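Local coordinates for macrolide 2'-phosphotransferase MphH (Brachybacterium faecium, PDB 5UXD), which probably transfers a phosphate group to the 2'-hydroxyl of macrolide antibiotics, and is captured here with azithromycin bound, at residues E176-W181 with A269-Y274; F168-A173 with A292-P297; Q152-W157 with A183-W188. All blocks are in the same frame, centred on the assembly; numbering follows the deposited sequence.

Contact 1 of 3, residues E176-W181 with A269-Y274. With ZIT (azithromycin), chain C.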
loop_
_atom_site.group_PDB
_atom_site.type_symbol
_atom_site.label_atom_id
_atom_site.label_comp_id
_atom_site.label_asym_id
_atom_site.label_seq_id
_atom_site.Cartn_x
_atom_site.Cartn_y
_atom_site.Cartn_z
ATOM N N GLU A 176 18.417 1.112 20.465
ATOM C CA GLU A 176 19.806 1.007 20.029
ATOM C C GLU A 176 19.904 0.427 18.620
ATOM O O GLU A 176 20.695 0.905 17.804
ATOM C CB GLU A 176 20.599 0.182 21.040
ATOM C CG GLU A 176 20.685 0.886 22.382
ATOM C CD GLU A 176 21.170 -0.003 23.514
ATOM O OE1 GLU A 176 21.224 0.497 24.657
ATOM O OE2 GLU A 176 21.506 -1.183 23.272
ATOM N N ARG A 177 19.106 -0.600 18.315
ATOM C CA ARG A 177 19.057 -1.105 16.943
ATOM C C ARG A 177 18.745 0.011 15.959
ATOM O O ARG A 177 19.420 0.167 14.933
ATOM C CB ARG A 177 18.001 -2.197 16.806
ATOM C CG ARG A 177 18.139 -2.920 15.478
ATOM C CD ARG A 177 17.090 -3.990 15.276
ATOM N NE ARG A 177 17.186 -4.551 13.934
ATOM C CZ ARG A 177 16.507 -5.615 13.513
ATOM N NH1 ARG A 177 15.676 -6.236 14.345
ATOM N NH2 ARG A 177 16.647 -6.066 12.273
ATOM N N TRP A 178 17.698 0.792 16.248
ATOM C CA TRP A 178 17.251 1.785 15.273
ATOM C C TRP A 178 18.236 2.940 15.158
ATOM O O TRP A 178 18.408 3.500 14.066
ATOM C CB TRP A 178 15.854 2.274 15.650
ATOM C CG TRP A 178 14.858 1.152 15.603
ATOM C CD1 TRP A 178 14.930 0.021 14.825
ATOM C CD2 TRP A 178 13.641 1.047 16.353
ATOM N NE1 TRP A 178 13.835 -0.781 15.064
ATOM C CE2 TRP A 178 13.029 -0.170 15.993
ATOM C CE3 TRP A 178 13.019 1.861 17.309
ATOM C CZ2 TRP A 178 11.816 -0.588 16.546
ATOM C CZ3 TRP A 178 11.816 1.447 17.854
ATOM C CH2 TRP A 178 11.233 0.229 17.484
ATOM N N GLU A 179 18.915 3.294 16.253
ATOM C CA GLU A 179 19.931 4.339 16.174
ATOM C C GLU A 179 21.118 3.890 15.326
ATOM O O GLU A 179 21.693 4.687 14.572
ATOM C CB GLU A 179 20.378 4.738 17.583
ATOM C CG GLU A 179 19.382 5.641 18.303
ATOM C CD GLU A 179 19.670 5.792 19.789
ATOM O OE1 GLU A 179 20.326 4.903 20.372
ATOM O OE2 GLU A 179 19.230 6.801 20.380
ATOM N N ALA A 180 21.497 2.612 15.437
ATOM C CA ALA A 180 22.584 2.088 14.616
ATOM C C ALA A 180 22.199 2.052 13.143
ATOM O O ALA A 180 23.050 2.241 12.268
ATOM C CB ALA A 180 22.974 0.691 15.096
ATOM N N TRP A 181 20.919 1.789 12.854
ATOM C CA TRP A 181 20.415 1.830 11.487
ATOM C C TRP A 181 20.493 3.248 10.935
ATOM O O TRP A 181 20.996 3.470 9.826
ATOM C CB TRP A 181 18.967 1.294 11.471
ATOM C CG TRP A 181 18.180 1.538 10.220
ATOM C CD1 TRP A 181 18.584 1.319 8.947
ATOM C CD2 TRP A 181 16.817 1.995 10.137
ATOM N NE1 TRP A 181 17.576 1.625 8.069
ATOM C CE2 TRP A 181 16.485 2.060 8.775
ATOM C CE3 TRP A 181 15.870 2.390 11.084
ATOM C CZ2 TRP A 181 15.233 2.488 8.330
ATOM C CZ3 TRP A 181 14.635 2.817 10.649
ATOM C CH2 TRP A 181 14.326 2.873 9.277
ATOM N N ALA A 269 11.445 -1.417 12.290
ATOM C CA ALA A 269 11.053 -0.145 12.877
ATOM C C ALA A 269 9.560 0.117 12.727
ATOM O O ALA A 269 9.098 1.236 12.990
ATOM C CB ALA A 269 11.872 0.986 12.250
ATOM N N ALA A 270 8.808 -0.895 12.317
ATOM C CA ALA A 270 7.351 -0.806 12.307
ATOM C C ALA A 270 6.756 -0.296 13.613
ATOM O O ALA A 270 5.758 0.439 13.543
ATOM C CB ALA A 270 6.753 -2.176 11.954
ATOM N N PRO A 271 7.271 -0.632 14.805
ATOM C CA PRO A 271 6.676 -0.041 16.022
ATOM C C PRO A 271 6.693 1.476 16.031
ATOM O O PRO A 271 5.809 2.087 16.646
ATOM C CB PRO A 271 7.527 -0.629 17.152
ATOM C CG PRO A 271 7.999 -1.972 16.580
ATOM C CD PRO A 271 8.275 -1.665 15.143
ATOM N N LEU A 272 7.670 2.108 15.366
ATOM C CA LEU A 272 7.612 3.564 15.298
ATOM C C LEU A 272 6.453 4.035 14.425
ATOM O O LEU A 272 5.798 5.039 14.737
ATOM C CB LEU A 272 8.919 4.139 14.756
ATOM C CG LEU A 272 10.170 4.029 15.629
ATOM C CD1 LEU A 272 11.422 4.501 14.863
ATOM C CD2 LEU A 272 9.987 4.808 16.929
ATOM N N GLY A 273 6.119 3.319 13.353
ATOM C CA GLY A 273 4.915 3.656 12.607
ATOM C C GLY A 273 3.657 3.546 13.449
ATOM O O GLY A 273 2.740 4.367 13.327
ATOM N N TYR A 274 3.582 2.515 14.300
ATOM C CA TYR A 274 2.455 2.390 15.223
ATOM C C TYR A 274 2.399 3.575 16.177
ATOM O O TYR A 274 1.315 4.104 16.461
ATOM C CB TYR A 274 2.564 1.080 16.011
ATOM C CG TYR A 274 1.281 0.285 16.138
ATOM C CD1 TYR A 274 0.063 0.913 16.365
ATOM C CD2 TYR A 274 1.296 -1.106 16.045
ATOM C CE1 TYR A 274 -1.113 0.174 16.479
ATOM C CE2 TYR A 274 0.123 -1.853 16.154
ATOM C CZ TYR A 274 -1.077 -1.205 16.373
ATOM O OH TYR A 274 -2.250 -1.935 16.489
HETATM C C1 ZIT C . 2.166 -5.518 7.577
HETATM C C2 ZIT C . 1.675 -4.065 7.259
HETATM C C3 ZIT C . 1.347 -3.447 8.597
HETATM C C4 ZIT C . -0.182 -3.644 8.766
HETATM C C5 ZIT C . -0.705 -3.033 10.079
HETATM C C6 ZIT C . -1.072 -4.154 11.013
HETATM C C7 ZIT C . -2.477 -4.711 10.686
HETATM C C8 ZIT C . -2.824 -5.868 11.679
HETATM C C9 ZIT C . -2.750 -7.250 10.971
HETATM N N10 ZIT C . -1.278 -7.749 10.902
HETATM C C11 ZIT C . -0.990 -8.588 9.752
HETATM C C12 ZIT C . 0.423 -8.272 9.236
HETATM C C13 ZIT C . 0.763 -8.793 7.837
HETATM C C14 ZIT C . 1.928 -7.975 7.279
HETATM C C15 ZIT C . 2.494 -8.670 6.056
HETATM C C16 ZIT C . 3.528 -7.745 5.339
HETATM C C17 ZIT C . 2.682 -3.348 6.412
HETATM C C18 ZIT C . -0.880 -3.084 7.553
HETATM C C19 ZIT C . -1.025 -3.634 12.455
HETATM C C20 ZIT C . -4.149 -5.652 12.234
HETATM C C21 ZIT C . -0.908 -8.374 12.181
HETATM C C22 ZIT C . -1.131 -10.058 10.095
HETATM C C23 ZIT C . -0.425 -8.673 6.869
HETATM O O1 ZIT C . 3.058 -5.694 8.385
HETATM O O6 ZIT C . -0.141 -5.220 10.895
HETATM O O12 ZIT C . 1.398 -8.762 10.127
HETATM O O13 ZIT C . 1.162 -10.176 7.935
HETATM O O14 ZIT C . 1.480 -6.668 6.876
HETATM C C1A ZIT C . -1.663 -0.837 9.980
HETATM C C2A ZIT C . -2.851 -0.052 9.465
HETATM C C3A ZIT C . -2.532 1.400 9.487
HETATM C C4A ZIT C . -2.122 1.823 10.839
HETATM C C5A ZIT C . -1.083 0.906 11.496
HETATM C C6A ZIT C . -0.923 1.193 12.932
HETATM C C7A ZIT C . -4.826 2.048 9.925
HETATM C C8A ZIT C . -3.399 3.597 8.829
HETATM O O1A ZIT C . -1.850 -2.220 9.833
HETATM O O2A ZIT C . -3.203 -0.454 8.138
HETATM N N3A ZIT C . -3.722 2.174 9.010
HETATM O O5A ZIT C . -1.421 -0.520 11.393
HETATM C C1B ZIT C . 3.040 -1.902 9.331
HETATM C C2B ZIT C . 3.717 -0.680 8.764
HETATM C C3B ZIT C . 3.199 0.594 9.328
HETATM C C4B ZIT C . 3.220 0.558 10.810
HETATM C C5B ZIT C . 2.431 -0.617 11.318
HETATM C C6B ZIT C . 2.461 -0.569 12.817
HETATM C C7B ZIT C . 4.095 1.779 8.794
HETATM C C8B ZIT C . 1.595 1.418 7.707
HETATM O O1B ZIT C . 1.759 -2.061 8.737
HETATM O O3B ZIT C . 1.821 0.775 8.939
HETATM O O4B ZIT C . 2.541 1.727 11.322
HETATM O O5B ZIT C . 2.937 -1.912 10.823
#
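Different first torsions turn two indoles of helix 172-183 toward the start of helix 270-281: Trp178 sets CG anti to its carbonyl carbon (chi1 -63°), Trp181 sets CG anti to its own backbone N (chi1 167°). Ala269, the loop residue just before helix 270-281, meets both. Ala269 CB lies over one face of the Trp178 pyrrole ring, 4.0 Å from the centroid of that five-membered ring, a CH-pi contact. The same methyl, Ala269 CB, sits 3.7 Å from Trp181 CZ3. A methyl suits this place because the backbone too comes close, with Ala269 CA 3.6 Å from Trp178 NE1; that N-H is hydrogen-bonded to Ser268 OG. In this phosphotransferase of the kinase-like clan the contact joins two helices of the alpha-helical part that lines the macrolide pocket. The benzo end of Trp178 continues along helix 270-281, with CH2 3.8 Å from Pro271 CB, where the ring crosses obliquely, and CZ3 3.8 Å from Leu272 CG, met tip to tip. On the azithromycin side, Ala270, Gly273 and Tyr274 border the drug: Tyr274 lays a ring face over ZIT C6A, and Gly273, lacking a side chain, lets ZIT O4B come to 3.0 Å from Gly273 C.

Contact 2 of 3, residues F168-A173 with A292-P297; sequences FEIAPA and AALNPP
Leu294, in the last turn of helix 284-294, carries most of this contact. Its CG stands anti to the carbonyl carbon (chi1 -69°) and the extended second torsion (chi2 156°) sends Leu294 CD1 over one face of the Phe168 ring, 3.6 Å from Phe168 CG. Phe168 likewise sets CG anti to its carbonyl carbon; ring and leucine cross obliquely in a CH-pi contact, and Arg287 adds a cation-pi interaction to this ring. The other methyl, Leu294 CD2, lies 4.2 Å from Ile170 CG1, a loose touch, since the CB of Ile170 leaves its backbone on the far side, where the branched side chain packs on Trp178 and Leu161. Asn295, the first residue to leave the helix, puts CG anti to its backbone N, which brings Asn295 OD1 to 3.8 Å from Ala171 CB; a small alanine lets the chains run this close. Ala171 is the N-cap residue of helix 172-183, and its N-H gives a nearly straight hydrogen bond (169°) to Leu294 O, 2.9 Å from Ala171 N and in the carbonyl plane. Ile170 CA lies 3.4 Å from Leu294 O. One helix-end carbonyl thus takes a hydrogen bond and a CA-H...O contact from the linker 168-171.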
loop_
_atom_site.group_PDB
_atom_site.type_symbol
_atom_site.label_atom_id
_atom_site.label_comp_id
_atom_site.label_asym_id
_atom_site.label_seq_id
_atom_site.Cartn_x
_atom_site.Cartn_y
_atom_site.Cartn_z
ATOM N N PHE A 168 6.446 7.762 24.185
ATOM C CA PHE A 168 6.377 6.350 24.537
ATOM C C PHE A 168 7.690 5.887 25.148
ATOM O O PHE A 168 8.764 6.366 24.781
ATOM C CB PHE A 168 6.119 5.454 23.319
ATOM C CG PHE A 168 4.785 5.646 22.671
ATOM C CD1 PHE A 168 4.609 6.624 21.706
ATOM C CD2 PHE A 168 3.719 4.819 22.986
ATOM C CE1 PHE A 168 3.398 6.799 21.088
ATOM C CE2 PHE A 168 2.497 4.985 22.365
ATOM C CZ PHE A 168 2.333 5.976 21.417
ATOM N N GLU A 169 7.597 4.926 26.065
ATOM C CA GLU A 169 8.782 4.202 26.500
ATOM C C GLU A 169 9.218 3.247 25.396
ATOM O O GLU A 169 8.402 2.489 24.860
ATOM C CB GLU A 169 8.493 3.433 27.788
ATOM C CG GLU A 169 9.674 3.326 28.739
ATOM C CD GLU A 169 10.099 4.667 29.291
ATOM O OE1 GLU A 169 11.256 5.070 29.048
ATOM O OE2 GLU A 169 9.277 5.320 29.965
ATOM N N ILE A 170 10.497 3.294 25.032
ATOM C CA ILE A 170 11.042 2.408 24.006
ATOM C C ILE A 170 12.100 1.525 24.653
ATOM O O ILE A 170 13.021 2.029 25.306
ATOM C CB ILE A 170 11.631 3.184 22.816
ATOM C CG1 ILE A 170 10.572 4.106 22.199
ATOM C CG2 ILE A 170 12.196 2.206 21.767
ATOM C CD1 ILE A 170 11.094 4.953 21.059
ATOM N N ALA A 171 11.960 0.216 24.479
ATOM C CA ALA A 171 12.933 -0.719 25.025
ATOM C C ALA A 171 14.318 -0.354 24.508
ATOM O O ALA A 171 14.467 -0.087 23.308
ATOM C CB ALA A 171 12.579 -2.152 24.627
ATOM N N PRO A 172 15.337 -0.288 25.368
ATOM C CA PRO A 172 16.675 0.072 24.873
ATOM C C PRO A 172 17.171 -0.813 23.740
ATOM O O PRO A 172 17.862 -0.308 22.849
ATOM C CB PRO A 172 17.548 -0.056 26.126
ATOM C CG PRO A 172 16.615 0.306 27.231
ATOM C CD PRO A 172 15.287 -0.295 26.845
ATOM N N ALA A 173 16.827 -2.104 23.728
ATOM C CA ALA A 173 17.274 -2.974 22.642
ATOM C C ALA A 173 16.733 -2.518 21.290
ATOM O O ALA A 173 17.433 -2.602 20.277
ATOM C CB ALA A 173 16.871 -4.420 22.922
ATOM N N ALA A 292 2.837 -1.459 23.403
ATOM C CA ALA A 292 3.262 -2.846 23.564
ATOM C C ALA A 292 4.315 -3.242 22.535
ATOM O O ALA A 292 5.196 -4.055 22.840
ATOM C CB ALA A 292 2.062 -3.784 23.470
ATOM N N ALA A 293 4.241 -2.692 21.321
ATOM C CA ALA A 293 5.239 -2.984 20.290
ATOM C C ALA A 293 6.563 -2.277 20.552
ATOM O O ALA A 293 7.623 -2.821 20.226
ATOM C CB ALA A 293 4.713 -2.584 18.911
ATOM N N LEU A 294 6.521 -1.082 21.150
ATOM C CA LEU A 294 7.727 -0.308 21.423
ATOM C C LEU A 294 8.455 -0.758 22.682
ATOM O O LEU A 294 9.648 -0.475 22.827
ATOM C CB LEU A 294 7.365 1.179 21.534
ATOM C CG LEU A 294 6.928 1.827 20.214
ATOM C CD1 LEU A 294 6.052 3.051 20.456
ATOM C CD2 LEU A 294 8.149 2.170 19.325
ATOM N N ASN A 295 7.776 -1.445 23.599
ATOM C CA ASN A 295 8.370 -1.865 24.869
ATOM C C ASN A 295 7.853 -3.249 25.242
ATOM O O ASN A 295 7.096 -3.417 26.208
ATOM C CB ASN A 295 8.067 -0.843 25.964
ATOM C CG ASN A 295 8.732 -1.184 27.267
ATOM O OD1 ASN A 295 9.855 -1.684 27.288
ATOM N ND2 ASN A 295 8.033 -0.933 28.369
ATOM N N PRO A 296 8.259 -4.285 24.499
ATOM C CA PRO A 296 7.681 -5.610 24.723
ATOM C C PRO A 296 8.033 -6.133 26.098
ATOM O O PRO A 296 9.064 -5.755 26.684
ATOM C CB PRO A 296 8.328 -6.465 23.614
ATOM C CG PRO A 296 8.859 -5.481 22.607
ATOM C CD PRO A 296 9.257 -4.285 23.416
ATOM N N PRO A 297 7.209 -7.012 26.662
ATOM C CA PRO A 297 7.541 -7.613 27.955
ATOM C C PRO A 297 8.728 -8.557 27.847
ATOM O O PRO A 297 9.135 -8.999 26.770
ATOM C CB PRO A 297 6.258 -8.353 28.340
ATOM C CG PRO A 297 5.579 -8.629 27.042
ATOM C CD PRO A 297 5.894 -7.452 26.158
#

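Contact 3 of 3, residues Q152-W157 with A183-W188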
loop_
_atom_site.group_PDB
_atom_site.type_symbol
_atom_site.label_atom_id
_atom_site.label_comp_id
_atom_site.label_asym_id
_atom_site.label_seq_id
_atom_site.Cartn_x
_atom_site.Cartn_y
_atom_site.Cartn_z
ATOM N N GLN A 152 15.522 14.261 3.286
ATOM C CA GLN A 152 14.296 14.297 4.075
ATOM C C GLN A 152 13.821 12.895 4.442
ATOM O O GLN A 152 13.174 12.725 5.480
ATOM C CB GLN A 152 13.192 15.034 3.311
ATOM C CG GLN A 152 13.392 16.523 3.156
ATOM C CD GLN A 152 12.388 17.131 2.195
ATOM O OE1 GLN A 152 12.166 16.612 1.100
ATOM N NE2 GLN A 152 11.777 18.238 2.598
ATOM N N VAL A 153 14.131 11.886 3.612
ATOM C CA VAL A 153 13.804 10.509 3.981
ATOM C C VAL A 153 14.507 10.125 5.278
ATOM O O VAL A 153 13.883 9.626 6.220
ATOM C CB VAL A 153 14.167 9.533 2.844
ATOM C CG1 VAL A 153 14.054 8.096 3.336
ATOM C CG2 VAL A 153 13.273 9.732 1.596
ATOM N N ARG A 154 15.820 10.369 5.372
ATOM C CA ARG A 154 16.564 9.994 6.572
ATOM C C ARG A 154 16.188 10.878 7.754
ATOM O O ARG A 154 16.052 10.398 8.889
ATOM C CB ARG A 154 18.059 10.089 6.278
ATOM C CG ARG A 154 18.958 9.404 7.276
ATOM C CD ARG A 154 20.313 9.175 6.639
ATOM N NE ARG A 154 21.248 8.547 7.557
ATOM C CZ ARG A 154 22.507 8.257 7.242
ATOM N NH1 ARG A 154 22.974 8.551 6.032
ATOM N NH2 ARG A 154 23.298 7.685 8.139
ATOM N N GLY A 155 16.011 12.175 7.503
ATOM C CA GLY A 155 15.663 13.080 8.584
ATOM C C GLY A 155 14.299 12.794 9.178
ATOM O O GLY A 155 14.082 12.998 10.380
ATOM N N ALA A 156 13.357 12.342 8.346
ATOM C CA ALA A 156 12.031 11.992 8.840
ATOM C C ALA A 156 12.104 10.813 9.800
ATOM O O ALA A 156 11.467 10.822 10.860
ATOM C CB ALA A 156 11.099 11.664 7.676
ATOM N N TRP A 157 12.898 9.797 9.463
ATOM C CA TRP A 157 13.045 8.682 10.390
ATOM C C TRP A 157 13.721 9.122 11.685
ATOM O O TRP A 157 13.364 8.650 12.768
ATOM C CB TRP A 157 13.827 7.556 9.721
ATOM C CG TRP A 157 13.004 6.707 8.814
ATOM C CD1 TRP A 157 13.000 6.726 7.440
ATOM C CD2 TRP A 157 12.086 5.679 9.202
ATOM N NE1 TRP A 157 12.117 5.790 6.961
ATOM C CE2 TRP A 157 11.555 5.123 8.019
ATOM C CE3 TRP A 157 11.657 5.179 10.433
ATOM C CZ2 TRP A 157 10.610 4.094 8.033
ATOM C CZ3 TRP A 157 10.717 4.156 10.447
ATOM C CH2 TRP A 157 10.209 3.624 9.257
ATOM N N ALA A 183 22.395 5.606 11.783
ATOM C CA ALA A 183 23.774 6.072 11.661
ATOM C C ALA A 183 24.552 5.407 10.528
ATOM O O ALA A 183 25.610 5.920 10.139
ATOM C CB ALA A 183 24.512 5.849 12.989
ATOM N N ASP A 184 24.069 4.289 9.984
ATOM C CA ASP A 184 24.810 3.559 8.952
ATOM C C ASP A 184 24.536 4.168 7.581
ATOM O O ASP A 184 23.495 3.907 6.955
ATOM C CB ASP A 184 24.450 2.077 8.979
ATOM C CG ASP A 184 25.089 1.307 7.850
ATOM O OD1 ASP A 184 26.152 1.745 7.350
ATOM O OD2 ASP A 184 24.518 0.262 7.462
ATOM N N ASP A 185 25.500 4.964 7.105
ATOM C CA ASP A 185 25.370 5.629 5.812
ATOM C C ASP A 185 25.100 4.641 4.690
ATOM O O ASP A 185 24.457 4.995 3.696
ATOM C CB ASP A 185 26.647 6.404 5.486
ATOM C CG ASP A 185 26.778 7.697 6.260
ATOM O OD1 ASP A 185 25.796 8.164 6.874
ATOM O OD2 ASP A 185 27.892 8.246 6.243
ATOM N N GLY A 186 25.586 3.404 4.824
ATOM C CA GLY A 186 25.426 2.416 3.770
ATOM C C GLY A 186 23.998 1.965 3.522
ATOM O O GLY A 186 23.713 1.446 2.438
ATOM N N CYS A 187 23.088 2.161 4.484
ATOM C CA CYS A 187 21.699 1.727 4.309
ATOM C C CYS A 187 20.881 2.666 3.435
ATOM O O CYS A 187 19.884 2.236 2.844
ATOM C CB CYS A 187 20.986 1.625 5.664
ATOM S SG CYS A 187 21.284 0.113 6.585
ATOM N N TRP A 188 21.259 3.932 3.361
ATOM C CA TRP A 188 20.234 4.909 3.025
ATOM C C TRP A 188 20.278 5.304 1.552
ATOM O O TRP A 188 21.352 5.348 0.936
ATOM C CB TRP A 188 20.376 6.155 3.915
ATOM C CG TRP A 188 20.025 5.781 5.301
ATOM C CD1 TRP A 188 20.865 5.269 6.256
ATOM C CD2 TRP A 188 18.722 5.793 5.875
ATOM N NE1 TRP A 188 20.157 4.988 7.402
ATOM C CE2 TRP A 188 18.840 5.299 7.192
ATOM C CE3 TRP A 188 17.462 6.193 5.410
ATOM C CZ2 TRP A 188 17.739 5.183 8.050
ATOM C CZ3 TRP A 188 16.372 6.081 6.265
ATOM C CH2 TRP A 188 16.521 5.590 7.573
#
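Arg154 grips Asp185 end-on, NH1 and NH2 both donating to the single oxygen OD1 in a salt bridge, with Asp185 OD1 2.8 Å from Arg154 NH2. Toward NH2 the oxygen offers its anti lone pair, whereas NH1 reaches it from above the carboxylate plane, and the two flat groups stand almost perpendicular, 83° apart. NH2 also donates to Leu182 O. The contact fastens helix 150-167 to the turn after helix 172-183, within the helical part of this kinase-like phosphotransferase fold. In that turn Asp184 OD1 accepts from Gly186 N, an Asx turn, while the other carboxylate oxygen, OD2, forms a salt bridge with Arg261. Arginine suits position 154 because an extended chain, with CG anti to the backbone N (chi1 -165°), can lie along Trp188 and still reach the acid beyond. Its guanidinium is stacked flat on the indole, planes only 7° apart, with Arg154 NE 3.5 Å from Trp188 CD1; the cation-pi contact is off-centre. Closer to the helix Arg154 CD sits over the pyrrole face, 3.8 Å from the centroid of that ring of Trp188. The stacking and the two hydrogen bonds to Asp185 OD1 together would limit rotation of the charged group. Farther along, the benzo edge of Trp188 points at the face of Trp157 in an offset edge-to-face pair, where Trp188 CZ3 comes to 3.6 Å from Trp157 CD1.

In the fold
Contact 1 lies between the other two, its centre about 10 Å from that of contact 2 and about 12 Å from that of contact 3, while contacts 2 and 3 do not touch. The Leu294 side chain packs on Pro271, Leu272 and Trp178, and Ile170 meets Trp178, so contacts 1 and 2 share one apolar core. Toward contact 3, Trp181 stacks on Trp188 and presents its backbone O, with Trp181 O 3.0 Å from Trp188 NE1, while Trp157 meets Trp181 edge-to-face and touches Ala269. Contact 1 alone supplies residues of the azithromycin pocket; the Leu294 and Trp157 side chains lie about 9 and 6 Å from a bound azithromycin.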